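Local structure of WZI (Escherichia coli, 2YNK) at residues E328-R333 with G367-G372; N306-G311 with T334-T339; G2-D7 with A64-F69; T29-Q34 with G171-R176. The protein is an outer-membrane beta-barrel lectin that binds carbohydrate and underpins the assembly of the group 1 capsule. All coordinates share one frame; numbering follows the deposited sequence.

Contact 1: E328-R333 with G367-G372; sequences EAHDTR and GQLVAG
Glu328 faces Ala371 and His330 faces Leu369 as hydrogen-bonded pairs of two antiparallel strands. Each pair is closed by two backbone bonds, with Glu328 N 2.9 Å from Ala371 O and Leu369 N 3.0 Å from His330 O. Ala329–Val370, between them, and Asp331–Gln368, just beyond, are non-hydrogen-bonded pairs that bring CA-H groups close to carbonyl oxygens of the opposite strand. The pairing runs one residue past the first strand: Thr332 N binds Gly367 O, and Gly367 N donates to Thr332 OG1 at 2.7 Å. That hydroxyl, between its own backbone N and carbonyl carbon (chi1 61°), also bonds Gly364 O.

On the face of Glu328 and His330, Leu369 CD2 makes a CH-pi contact over one side of the imidazole, offset toward the rim and 4.1 Å from the centroid. The ring's rotation is fixed from both nitrogens: His330 NE2 gives a bond in the plane of the ring, to the anti side of Glu328 OE2 (2.7 Å), and ND1 pairs with Asp361. Glu328 also binds Tyr290 OH.

At the strand end, on the face of Asp331 and Gln368, charge and stacking take over. Arg333 grips Asp331 OD2 side-on through NE and NH2, while the Gln368 amide stacks on the guanidinium with the planes 9° apart and NE2 3.4 Å above its centre. Asp331 OD1 accepts from Arg333 N, an Asx turn.

Exposed Ala329 and Val370, consistent with the barrel's outer surface, backed by a buried face with polar groups, typify neighbouring strands of an outer-membrane beta-barrel.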
loop_
_atom_site.group_PDB
_atom_site.type_symbol
_atom_site.label_atom_id
_atom_site.label_comp_id
_atom_site.label_asym_id
_atom_site.label_seq_id
_atom_site.Cartn_x
_atom_site.Cartn_y
_atom_site.Cartn_z
ATOM N N GLU A 328 -8.990 10.568 -7.040
ATOM C CA GLU A 328 -9.092 9.126 -7.211
ATOM C C GLU A 328 -10.517 8.611 -6.937
ATOM O O GLU A 328 -11.136 8.991 -5.940
ATOM C CB GLU A 328 -8.076 8.453 -6.277
ATOM C CG GLU A 328 -7.832 6.978 -6.562
ATOM C CD GLU A 328 -6.648 6.405 -5.803
ATOM O OE1 GLU A 328 -5.608 7.089 -5.696
ATOM O OE2 GLU A 328 -6.745 5.255 -5.316
ATOM N N ALA A 329 -11.026 7.751 -7.825
ATOM C CA ALA A 329 -12.376 7.176 -7.689
ATOM C C ALA A 329 -12.321 5.652 -7.605
ATOM O O ALA A 329 -11.598 5.027 -8.375
ATOM C CB ALA A 329 -13.261 7.607 -8.848
ATOM N N HIS A 330 -13.061 5.064 -6.662
ATOM C CA HIS A 330 -13.139 3.606 -6.512
ATOM C C HIS A 330 -14.554 3.127 -6.636
ATOM O O HIS A 330 -15.486 3.831 -6.264
ATOM C CB HIS A 330 -12.656 3.178 -5.133
ATOM C CG HIS A 330 -11.190 3.419 -4.872
ATOM N ND1 HIS A 330 -10.549 2.829 -3.859
ATOM C CD2 HIS A 330 -10.242 4.205 -5.532
ATOM C CE1 HIS A 330 -9.265 3.220 -3.853
ATOM N NE2 HIS A 330 -9.081 4.062 -4.877
ATOM N N ASP A 331 -14.730 1.908 -7.134
ATOM C CA ASP A 331 -16.028 1.234 -7.078
ATOM C C ASP A 331 -15.825 -0.254 -6.812
ATOM O O ASP A 331 -15.368 -0.995 -7.683
ATOM C CB ASP A 331 -16.819 1.450 -8.376
ATOM C CG ASP A 331 -18.260 0.946 -8.278
ATOM O OD1 ASP A 331 -18.442 -0.249 -7.968
ATOM O OD2 ASP A 331 -19.207 1.735 -8.521
ATOM N N THR A 332 -16.170 -0.688 -5.602
ATOM C CA THR A 332 -15.990 -2.085 -5.209
ATOM C C THR A 332 -17.307 -2.874 -5.203
ATOM O O THR A 332 -17.417 -3.922 -4.560
ATOM C CB THR A 332 -15.265 -2.195 -3.856
ATOM O OG1 THR A 332 -16.047 -1.558 -2.840
ATOM C CG2 THR A 332 -13.890 -1.535 -3.951
ATOM N N ARG A 333 -18.299 -2.380 -5.932
ATOM C CA ARG A 333 -19.441 -3.209 -6.296
ATOM C C ARG A 333 -19.030 -4.134 -7.440
ATOM O O ARG A 333 -17.917 -4.032 -7.962
ATOM C CB ARG A 333 -20.624 -2.340 -6.729
ATOM C CG ARG A 333 -21.151 -1.418 -5.641
ATOM C CD ARG A 333 -22.258 -0.521 -6.158
ATOM N NE ARG A 333 -21.735 0.517 -7.040
ATOM C CZ ARG A 333 -22.491 1.380 -7.711
ATOM N NH1 ARG A 333 -23.818 1.345 -7.612
ATOM N NH2 ARG A 333 -21.913 2.284 -8.490
ATOM N N GLY A 367 -18.516 -0.700 -2.127
ATOM C CA GLY A 367 -18.274 0.696 -1.800
ATOM C C GLY A 367 -18.009 1.575 -3.008
ATOM O O GLY A 367 -17.438 1.131 -3.997
ATOM N N GLN A 368 -18.426 2.832 -2.914
ATOM C CA GLN A 368 -18.107 3.853 -3.911
ATOM C C GLN A 368 -17.340 4.981 -3.219
ATOM O O GLN A 368 -17.720 5.410 -2.126
ATOM C CB GLN A 368 -19.384 4.400 -4.531
ATOM C CG GLN A 368 -20.319 3.322 -5.031
ATOM C CD GLN A 368 -21.594 3.895 -5.588
ATOM O OE1 GLN A 368 -21.568 4.709 -6.507
ATOM N NE2 GLN A 368 -22.721 3.469 -5.042
ATOM N N LEU A 369 -16.272 5.462 -3.855
ATOM C CA LEU A 369 -15.379 6.436 -3.226
ATOM C C LEU A 369 -14.737 7.392 -4.231
ATOM O O LEU A 369 -14.216 6.971 -5.259
ATOM C CB LEU A 369 -14.298 5.700 -2.439
ATOM C CG LEU A 369 -13.209 6.498 -1.718
ATOM C CD1 LEU A 369 -12.968 5.891 -0.347
ATOM C CD2 LEU A 369 -11.908 6.529 -2.512
ATOM N N VAL A 370 -14.826 8.681 -3.923
ATOM C CA VAL A 370 -14.096 9.722 -4.606
ATOM C C VAL A 370 -13.293 10.447 -3.537
ATOM O O VAL A 370 -13.832 10.802 -2.490
ATOM C CB VAL A 370 -15.043 10.725 -5.280
ATOM C CG1 VAL A 370 -14.245 11.733 -6.100
ATOM C CG2 VAL A 370 -16.047 9.994 -6.158
ATOM N N ALA A 371 -12.006 10.653 -3.784
ATOM C CA ALA A 371 -11.154 11.332 -2.809
ATOM C C ALA A 371 -10.106 12.180 -3.497
ATOM O O ALA A 371 -9.523 11.775 -4.506
ATOM C CB ALA A 371 -10.487 10.329 -1.895
ATOM N N GLY A 372 -9.890 13.367 -2.952
ATOM C CA GLY A 372 -8.856 14.257 -3.438
ATOM C C GLY A 372 -7.924 14.532 -2.286
ATOM O O GLY A 372 -8.361 14.566 -1.130
#

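Contact 2: N306-G311 with T334-T339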
loop_
_atom_site.group_PDB
_atom_site.type_symbol
_atom_site.label_atom_id
_atom_site.label_comp_id
_atom_site.label_asym_id
_atom_site.label_seq_id
_atom_site.Cartn_x
_atom_site.Cartn_y
_atom_site.Cartn_z
ATOM N N ASN A 306 -16.282 -7.367 -11.969
ATOM C CA ASN A 306 -15.146 -6.460 -11.819
ATOM C C ASN A 306 -15.357 -5.261 -10.907
ATOM O O ASN A 306 -16.365 -4.571 -10.988
ATOM C CB ASN A 306 -14.704 -5.951 -13.194
ATOM C CG ASN A 306 -14.014 -7.017 -14.007
ATOM O OD1 ASN A 306 -12.936 -7.482 -13.645
ATOM N ND2 ASN A 306 -14.625 -7.406 -15.114
HETATM N N MSE A 307 -14.366 -5.024 -10.054
HETATM C CA MSE A 307 -14.270 -3.800 -9.262
HETATM C C MSE A 307 -13.363 -2.858 -9.993
HETATM O O MSE A 307 -12.426 -3.288 -10.660
HETATM C CB MSE A 307 -13.701 -4.122 -7.885
HETATM C CG MSE A 307 -14.662 -5.059 -7.161
HETATM SE SE MSE A 307 -13.853 -5.654 -5.481
HETATM C CE MSE A 307 -12.550 -6.934 -6.223
ATOM N N PHE A 308 -13.635 -1.564 -9.867
ATOM C CA PHE A 308 -12.926 -0.552 -10.627
ATOM C C PHE A 308 -12.263 0.503 -9.757
ATOM O O PHE A 308 -12.707 0.797 -8.635
ATOM C CB PHE A 308 -13.882 0.127 -11.592
ATOM C CG PHE A 308 -14.369 -0.774 -12.677
ATOM C CD1 PHE A 308 -15.502 -1.559 -12.489
ATOM C CD2 PHE A 308 -13.693 -0.847 -13.889
ATOM C CE1 PHE A 308 -15.959 -2.394 -13.493
ATOM C CE2 PHE A 308 -14.144 -1.680 -14.897
ATOM C CZ PHE A 308 -15.279 -2.456 -14.698
ATOM N N LEU A 309 -11.192 1.069 -10.306
ATOM C CA LEU A 309 -10.447 2.131 -9.659
ATOM C C LEU A 309 -9.736 2.960 -10.722
ATOM O O LEU A 309 -9.154 2.411 -11.655
ATOM C CB LEU A 309 -9.443 1.533 -8.689
ATOM C CG LEU A 309 -8.398 2.459 -8.064
ATOM C CD1 LEU A 309 -7.966 1.863 -6.728
ATOM C CD2 LEU A 309 -7.204 2.705 -8.995
ATOM N N GLY A 310 -9.802 4.278 -10.573
ATOM C CA GLY A 310 -9.148 5.200 -11.481
ATOM C C GLY A 310 -8.748 6.459 -10.746
ATOM O O GLY A 310 -9.332 6.798 -9.714
ATOM N N GLY A 311 -7.740 7.147 -11.273
ATOM C CA GLY A 311 -7.288 8.408 -10.695
ATOM C C GLY A 311 -6.355 9.229 -11.573
ATOM O O GLY A 311 -5.864 8.777 -12.615
ATOM N N THR A 334 -19.925 -5.037 -7.827
ATOM C CA THR A 334 -19.703 -5.869 -9.004
ATOM C C THR A 334 -20.319 -5.199 -10.230
ATOM O O THR A 334 -21.544 -5.013 -10.312
ATOM C CB THR A 334 -20.251 -7.284 -8.807
ATOM O OG1 THR A 334 -19.331 -8.023 -7.994
ATOM C CG2 THR A 334 -20.412 -7.990 -10.149
ATOM N N ASN A 335 -19.449 -4.830 -11.170
ATOM C CA ASN A 335 -19.834 -4.064 -12.346
ATOM C C ASN A 335 -20.654 -2.825 -11.996
ATOM O O ASN A 335 -21.633 -2.517 -12.662
ATOM C CB ASN A 335 -20.602 -4.947 -13.330
ATOM C CG ASN A 335 -19.819 -6.174 -13.746
ATOM O OD1 ASN A 335 -18.594 -6.126 -13.895
ATOM N ND2 ASN A 335 -20.525 -7.279 -13.954
HETATM N N MSE A 336 -20.249 -2.125 -10.941
HETATM C CA MSE A 336 -20.861 -0.854 -10.565
HETATM C C MSE A 336 -22.361 -0.922 -10.460
HETATM O O MSE A 336 -23.051 0.020 -10.831
HETATM C CB MSE A 336 -20.487 0.207 -11.596
HETATM C CG MSE A 336 -19.020 0.145 -11.996
HETATM SE SE MSE A 336 -18.525 1.830 -12.894
HETATM C CE MSE A 336 -18.674 1.175 -14.756
ATOM N N SER A 337 -22.884 -2.030 -9.949
ATOM C CA SER A 337 -24.325 -2.185 -9.800
ATOM C C SER A 337 -24.669 -3.265 -8.787
ATOM O O SER A 337 -25.300 -2.993 -7.766
ATOM C CB SER A 337 -24.954 -2.530 -11.148
ATOM O OG SER A 337 -24.357 -3.691 -11.700
ATOM N N ARG A 338 -24.243 -4.489 -9.080
ATOM C CA ARG A 338 -24.580 -5.659 -8.263
ATOM C C ARG A 338 -23.821 -5.607 -6.939
ATOM O O ARG A 338 -22.643 -5.240 -6.907
ATOM C CB ARG A 338 -24.253 -6.932 -9.056
ATOM C CG ARG A 338 -24.282 -8.253 -8.306
ATOM C CD ARG A 338 -23.931 -9.374 -9.278
ATOM N NE ARG A 338 -23.579 -10.634 -8.623
ATOM C CZ ARG A 338 -23.022 -11.682 -9.238
ATOM N NH1 ARG A 338 -22.734 -11.646 -10.541
ATOM N NH2 ARG A 338 -22.741 -12.779 -8.541
ATOM N N THR A 339 -24.505 -5.951 -5.848
ATOM C CA THR A 339 -23.881 -5.975 -4.523
ATOM C C THR A 339 -23.903 -7.376 -3.927
ATOM O O THR A 339 -24.445 -8.311 -4.514
ATOM C CB THR A 339 -24.562 -5.001 -3.535
ATOM O OG1 THR A 339 -25.722 -5.618 -2.966
ATOM C CG2 THR A 339 -24.965 -3.707 -4.227
#
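Asn306 and Asn335 join through two hydrogen bonds, one from each backbone N. Asn335 N donates to Asn306 O at 3.1 Å. In return Asn306 N reaches Asn335 OD1, 3.3 Å away, coming from above the plane of that side-chain carbonyl. The CB of Asn335 points away from the strand, yet chi1 (-57°) sets CG anti to the carbonyl carbon and chi2 (-36°) turns OD1 to Asn306 N. The amide of Asn306 itself is engaged elsewhere, its ND2 bonding Pro303 O.

Phe308, two residues along the strand, supplies the apolar half. Its ring receives Asn335 CA at the edge, near the ring plane, and its CD1 lies 3.9 Å from CG of the selenomethionine Met336. The two side chains cross at about a right angle. The selenium of Met336 stands 5.1 Å from the centroid of the Phe308 ring in an oblique Met-aromatic contact, and Met336 also rests on Asp331.

Asn335 and Met336 both adopt left-handed helical backbone angles, which turn the chain sharply. Immediately afterwards Ser337 N and Arg338 N both bond Thr334 O. This is a classic beta bulge, here within a loop folded back on the end of the barrel strand 306-317.

Contact 3: G2-D7 with A64-F69; sequences GLVVND and ALKADF
Lys66 reaches Leu3 where helix 49-65 ends and the chain turns toward the first strand of the beta-barrel, so the contact ties the N-terminal strand 3-4 to the helix-to-barrel junction. The polar part is the close one. Lys66 NZ donates to Leu3 O at 2.8 Å, nearly along the C=O axis. The side chain is extended as far as CE and bends at the last torsion (chi4 -83°), which sets NZ before the carbonyl. A salt bridge to Asp108 gives the ammonium a second strong partner, with weak bonds to Ala1 O and Tyr133 OH; a positive charge so surrounded would probably be stabilised.

The apolar part is looser. Val4 CG1 stands 4.2 Å from Leu65 CD1, and Val4 CG2 approaches Lys66 CE no nearer than 4.4 Å; Val4 packs as well on Gln34 and Ile37 of helix 34-42. Leu65 and Lys66 remain partly exposed, whereas Leu3, Val4 and Asp7 are buried.

At the far end of 2-7, the carboxylate of Asp7 meets the two methyls of Leu65. Apolar as that neighbour is, the charge is provided for: OD1 forms a salt bridge with Arg61, and OD2 accepts from Leu10 N, making Asp7 the N-cap of helix 8-19. The two methyls divide the carboxylate between them, Leu65 CD1 lying 3.9 Å from Asp7 OD2 and Leu65 CD2 3.7 Å from Asp7 OD1.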
loop_
_atom_site.group_PDB
_atom_site.type_symbol
_atom_site.label_atom_id
_atom_site.label_comp_id
_atom_site.label_asym_id
_atom_site.label_seq_id
_atom_site.Cartn_x
_atom_site.Cartn_y
_atom_site.Cartn_z
ATOM N N GLY A 2 17.845 -3.927 1.071
ATOM C CA GLY A 2 16.774 -4.885 1.134
ATOM C C GLY A 2 15.410 -4.323 0.825
ATOM O O GLY A 2 15.278 -3.436 -0.011
ATOM N N LEU A 3 14.389 -4.851 1.502
ATOM C CA LEU A 3 13.014 -4.425 1.267
ATOM C C LEU A 3 12.740 -3.066 1.896
ATOM O O LEU A 3 13.357 -2.694 2.892
ATOM C CB LEU A 3 12.032 -5.443 1.840
ATOM C CG LEU A 3 12.160 -6.876 1.325
ATOM C CD1 LEU A 3 11.004 -7.716 1.871
ATOM C CD2 LEU A 3 12.233 -6.906 -0.199
ATOM N N VAL A 4 11.809 -2.338 1.285
ATOM C CA VAL A 4 11.358 -1.042 1.777
ATOM C C VAL A 4 9.829 -1.087 1.740
ATOM O O VAL A 4 9.223 -0.895 0.695
ATOM C CB VAL A 4 11.902 0.129 0.924
ATOM C CG1 VAL A 4 11.696 1.463 1.634
ATOM C CG2 VAL A 4 13.370 -0.093 0.605
ATOM N N VAL A 5 9.227 -1.388 2.891
ATOM C CA VAL A 5 7.779 -1.538 3.005
ATOM C C VAL A 5 7.059 -0.190 2.931
ATOM O O VAL A 5 7.694 0.868 2.997
ATOM C CB VAL A 5 7.387 -2.264 4.320
ATOM C CG1 VAL A 5 7.888 -3.703 4.299
ATOM C CG2 VAL A 5 7.895 -1.508 5.538
ATOM N N ASN A 6 5.736 -0.244 2.798
ATOM C CA ASN A 6 4.917 0.952 2.642
ATOM C C ASN A 6 5.321 2.084 3.583
ATOM O O ASN A 6 5.060 2.019 4.776
ATOM C CB ASN A 6 3.432 0.639 2.892
ATOM C CG ASN A 6 2.897 -0.458 2.006
ATOM O OD1 ASN A 6 3.648 -1.207 1.381
ATOM N ND2 ASN A 6 1.583 -0.569 1.960
ATOM N N ASP A 7 5.968 3.113 3.043
ATOM C CA ASP A 7 6.168 4.381 3.747
ATOM C C ASP A 7 5.502 5.443 2.899
ATOM O O ASP A 7 5.619 5.423 1.681
ATOM C CB ASP A 7 7.648 4.690 3.892
ATOM C CG ASP A 7 7.905 5.957 4.694
ATOM O OD1 ASP A 7 7.483 6.008 5.869
ATOM O OD2 ASP A 7 8.544 6.895 4.157
ATOM N N ALA A 64 16.485 6.940 7.856
ATOM C CA ALA A 64 15.527 7.002 8.958
ATOM C C ALA A 64 14.816 5.652 9.126
ATOM O O ALA A 64 14.849 5.046 10.189
ATOM C CB ALA A 64 14.513 8.111 8.709
ATOM N N LEU A 65 14.211 5.184 8.045
ATOM C CA LEU A 65 13.470 3.932 8.035
ATOM C C LEU A 65 14.302 2.748 8.518
ATOM O O LEU A 65 13.828 1.932 9.324
ATOM C CB LEU A 65 12.947 3.649 6.620
ATOM C CG LEU A 65 11.798 4.553 6.176
ATOM C CD1 LEU A 65 11.495 4.407 4.692
ATOM C CD2 LEU A 65 10.574 4.227 7.015
ATOM N N LYS A 66 15.538 2.658 8.034
ATOM C CA LYS A 66 16.379 1.500 8.321
ATOM C C LYS A 66 17.449 1.747 9.391
ATOM O O LYS A 66 18.396 0.971 9.506
ATOM C CB LYS A 66 17.014 0.991 7.030
ATOM C CG LYS A 66 16.000 0.469 6.031
ATOM C CD LYS A 66 16.658 -0.396 4.981
ATOM C CE LYS A 66 15.641 -1.217 4.223
ATOM N NZ LYS A 66 15.275 -2.471 4.950
ATOM N N ALA A 67 17.277 2.799 10.189
ATOM C CA ALA A 67 18.165 3.079 11.323
ATOM C C ALA A 67 18.354 1.858 12.222
ATOM O O ALA A 67 17.438 1.058 12.391
ATOM C CB ALA A 67 17.616 4.237 12.143
ATOM N N ASP A 68 19.542 1.733 12.807
ATOM C CA ASP A 68 19.886 0.576 13.645
ATOM C C ASP A 68 18.784 0.212 14.624
ATOM O O ASP A 68 18.439 -0.959 14.778
ATOM C CB ASP A 68 21.178 0.847 14.437
ATOM C CG ASP A 68 22.425 0.798 13.572
ATOM O OD1 ASP A 68 22.363 0.250 12.456
ATOM O OD2 ASP A 68 23.476 1.306 14.018
ATOM N N PHE A 69 18.255 1.224 15.294
ATOM C CA PHE A 69 17.191 1.036 16.263
ATOM C C PHE A 69 16.176 2.155 16.070
ATOM O O PHE A 69 16.552 3.311 15.892
ATOM C CB PHE A 69 17.766 1.022 17.680
ATOM C CG PHE A 69 16.727 0.926 18.757
ATOM C CD1 PHE A 69 15.808 -0.120 18.765
ATOM C CD2 PHE A 69 16.668 1.874 19.775
ATOM C CE1 PHE A 69 14.843 -0.214 19.761
ATOM C CE2 PHE A 69 15.707 1.783 20.775
ATOM C CZ PHE A 69 14.794 0.738 20.767
#

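Contact 4: T29-Q34 with G171-R176; sequences TWPLSQ and GFLMQR
Ser33 OG donates to Arg176 O at 2.6 Å, lying in the plane of that carbonyl, and this is the firm hydrogen bond between the two segments. Although Ser33 occupies the N-cap position before helix 34-42, its hydroxyl makes no capping bond. With chi1 at -50°, OG stands anti to the residue's own carbonyl carbon, which carries it across to Arg176 O.

The Gln175 amide is less securely matched across the contact. Its NE2 makes a weak bond to Pro31 O, 3.3 Å long and bent to 123° at the hydrogen. The fine placement of this amide is doubtful, because OE1 comes implausibly close to the same oxygen. What OE1 does accept is a hydrogen bond from Gln196 NE2, and Gln196 NE2 also serves Trp30 O, so one amide on the next strand links both segments.

Strand 170-176 is a stave of the barrel, and it turns Leu173 and Gln175 toward the N-terminal segment that lies against it. Pro31, preceded by a cis peptide bond, meets Leu173 tip to tip, its CD 4.1 Å from Leu173 CD1. Pro31 CD also lies 3.5 Å from Gln175 OE1.

The guanidinium of Arg176 leads away from the contact; its NH1 donates to Ala180 O and Trp193 O, and Arg176 forms a cation-pi pair with Trp193.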
loop_
_atom_site.group_PDB
_atom_site.type_symbol
_atom_site.label_atom_id
_atom_site.label_comp_id
_atom_site.label_asym_id
_atom_site.label_seq_id
_atom_site.Cartn_x
_atom_site.Cartn_y
_atom_site.Cartn_z
ATOM N N THR A 29 4.311 -1.668 -6.962
ATOM C CA THR A 29 4.496 -2.946 -6.302
ATOM C C THR A 29 5.400 -2.768 -5.094
ATOM O O THR A 29 6.626 -2.691 -5.228
ATOM C CB THR A 29 5.081 -3.982 -7.258
ATOM O OG1 THR A 29 4.085 -4.325 -8.221
ATOM C CG2 THR A 29 5.490 -5.227 -6.536
ATOM N N TRP A 30 4.769 -2.691 -3.917
ATOM C CA TRP A 30 5.473 -2.658 -2.645
ATOM C C TRP A 30 5.427 -4.006 -1.989
ATOM O O TRP A 30 4.472 -4.747 -2.177
ATOM C CB TRP A 30 4.850 -1.628 -1.736
ATOM C CG TRP A 30 4.980 -0.236 -2.272
ATOM C CD1 TRP A 30 4.344 0.311 -3.376
ATOM C CD2 TRP A 30 5.832 0.834 -1.750
ATOM N NE1 TRP A 30 4.731 1.611 -3.562
ATOM C CE2 TRP A 30 5.618 1.986 -2.620
ATOM C CE3 TRP A 30 6.712 0.947 -0.686
ATOM C CZ2 TRP A 30 6.263 3.189 -2.412
ATOM C CZ3 TRP A 30 7.360 2.164 -0.485
ATOM C CH2 TRP A 30 7.141 3.260 -1.329
ATOM N N PRO A 31 6.459 -4.346 -1.203
ATOM C CA PRO A 31 7.594 -3.505 -0.858
ATOM C C PRO A 31 8.562 -3.321 -2.027
ATOM O O PRO A 31 8.613 -4.157 -2.932
ATOM C CB PRO A 31 8.252 -4.281 0.278
ATOM C CG PRO A 31 7.998 -5.686 -0.072
ATOM C CD PRO A 31 6.616 -5.703 -0.661
ATOM N N LEU A 32 9.309 -2.220 -2.007
ATOM C CA LEU A 32 10.302 -1.926 -3.053
ATOM C C LEU A 32 11.678 -2.426 -2.636
ATOM O O LEU A 32 12.070 -2.284 -1.484
ATOM C CB LEU A 32 10.396 -0.417 -3.299
ATOM C CG LEU A 32 9.108 0.358 -3.567
ATOM C CD1 LEU A 32 9.365 1.847 -3.470
ATOM C CD2 LEU A 32 8.532 -0.016 -4.918
ATOM N N SER A 33 12.420 -2.990 -3.580
ATOM C CA SER A 33 13.850 -3.269 -3.381
ATOM C C SER A 33 14.646 -1.965 -3.326
ATOM O O SER A 33 14.515 -1.129 -4.196
ATOM C CB SER A 33 14.378 -4.134 -4.516
ATOM O OG SER A 33 13.535 -5.255 -4.725
ATOM N N GLN A 34 15.454 -1.790 -2.292
ATOM C CA GLN A 34 16.235 -0.562 -2.128
ATOM C C GLN A 34 17.236 -0.422 -3.295
ATOM O O GLN A 34 17.439 0.663 -3.834
ATOM C CB GLN A 34 16.973 -0.565 -0.776
ATOM C CG GLN A 34 17.220 0.817 -0.195
ATOM C CD GLN A 34 18.220 0.821 0.949
ATOM O OE1 GLN A 34 18.061 0.111 1.941
ATOM N NE2 GLN A 34 19.264 1.635 0.815
ATOM N N GLY A 171 4.311 -15.013 6.167
ATOM C CA GLY A 171 4.585 -15.747 4.945
ATOM C C GLY A 171 5.910 -15.467 4.266
ATOM O O GLY A 171 6.783 -14.768 4.799
ATOM N N PHE A 172 6.041 -16.056 3.079
ATOM C CA PHE A 172 7.219 -15.925 2.236
ATOM C C PHE A 172 6.932 -14.948 1.101
ATOM O O PHE A 172 5.801 -14.850 0.622
ATOM C CB PHE A 172 7.616 -17.288 1.675
ATOM C CG PHE A 172 8.097 -18.249 2.723
ATOM C CD1 PHE A 172 9.436 -18.298 3.076
ATOM C CD2 PHE A 172 7.207 -19.087 3.377
ATOM C CE1 PHE A 172 9.886 -19.169 4.050
ATOM C CE2 PHE A 172 7.650 -19.962 4.353
ATOM C CZ PHE A 172 8.995 -20.005 4.683
ATOM N N LEU A 173 7.958 -14.222 0.682
ATOM C CA LEU A 173 7.815 -13.221 -0.368
ATOM C C LEU A 173 9.101 -13.149 -1.208
ATOM O O LEU A 173 10.201 -13.262 -0.672
ATOM C CB LEU A 173 7.487 -11.863 0.263
ATOM C CG LEU A 173 7.065 -10.722 -0.664
ATOM C CD1 LEU A 173 6.238 -9.727 0.133
ATOM C CD2 LEU A 173 8.262 -10.042 -1.327
HETATM N N MSE A 174 8.944 -12.984 -2.518
HETATM C CA MSE A 174 10.072 -13.008 -3.434
HETATM C C MSE A 174 9.919 -11.962 -4.498
HETATM O O MSE A 174 8.815 -11.732 -4.986
HETATM C CB MSE A 174 10.233 -14.395 -4.039
HETATM C CG MSE A 174 11.716 -14.759 -4.054
HETATM SE SE MSE A 174 12.021 -16.511 -4.907
HETATM C CE MSE A 174 13.360 -16.016 -6.270
ATOM N N GLN A 175 11.049 -11.343 -4.860
ATOM C CA GLN A 175 11.109 -10.176 -5.756
ATOM C C GLN A 175 12.442 -10.057 -6.483
ATOM O O GLN A 175 13.446 -10.579 -6.015
ATOM C CB GLN A 175 11.002 -8.904 -4.935
ATOM C CG GLN A 175 9.605 -8.523 -4.564
ATOM C CD GLN A 175 9.550 -7.208 -3.837
ATOM O OE1 GLN A 175 8.467 -6.756 -3.467
ATOM N NE2 GLN A 175 10.709 -6.580 -3.631
ATOM N N ARG A 176 12.470 -9.306 -7.579
ATOM C CA ARG A 176 13.749 -8.882 -8.143
ATOM C C ARG A 176 14.358 -7.828 -7.231
ATOM O O ARG A 176 13.630 -7.073 -6.590
ATOM C CB ARG A 176 13.588 -8.284 -9.541
ATOM C CG ARG A 176 13.043 -9.237 -10.590
ATOM C CD ARG A 176 13.072 -8.580 -11.960
ATOM N NE ARG A 176 14.393 -8.660 -12.590
ATOM C CZ ARG A 176 14.759 -7.985 -13.678
ATOM N NH1 ARG A 176 13.930 -7.138 -14.278
ATOM N NH2 ARG A 176 15.980 -8.146 -14.163
#

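In the fold
From the N terminus, contact 3 closes the first loop, bringing residues 2-7 back to the chain after helix 49-65. Contact 4 opens inside that loop at 29-34 and closes well outside it, on barrel strand 170-176, so the two cross. They also touch: strand 3-4 pairs with strand 32-33, so the N-terminal strands are held to the helix end by contact 3 and to the barrel wall by contact 4. Much later in the chain a second crossing pair follows. Contact 2 ties strand 306-317 to the loop after strand 322-331, and contact 1 joins strand 322-331 to strand 368-377, giving three consecutive staves. The centres of contacts 1 and 3 lie about 30 Å apart, on opposite sides of the chain's centre.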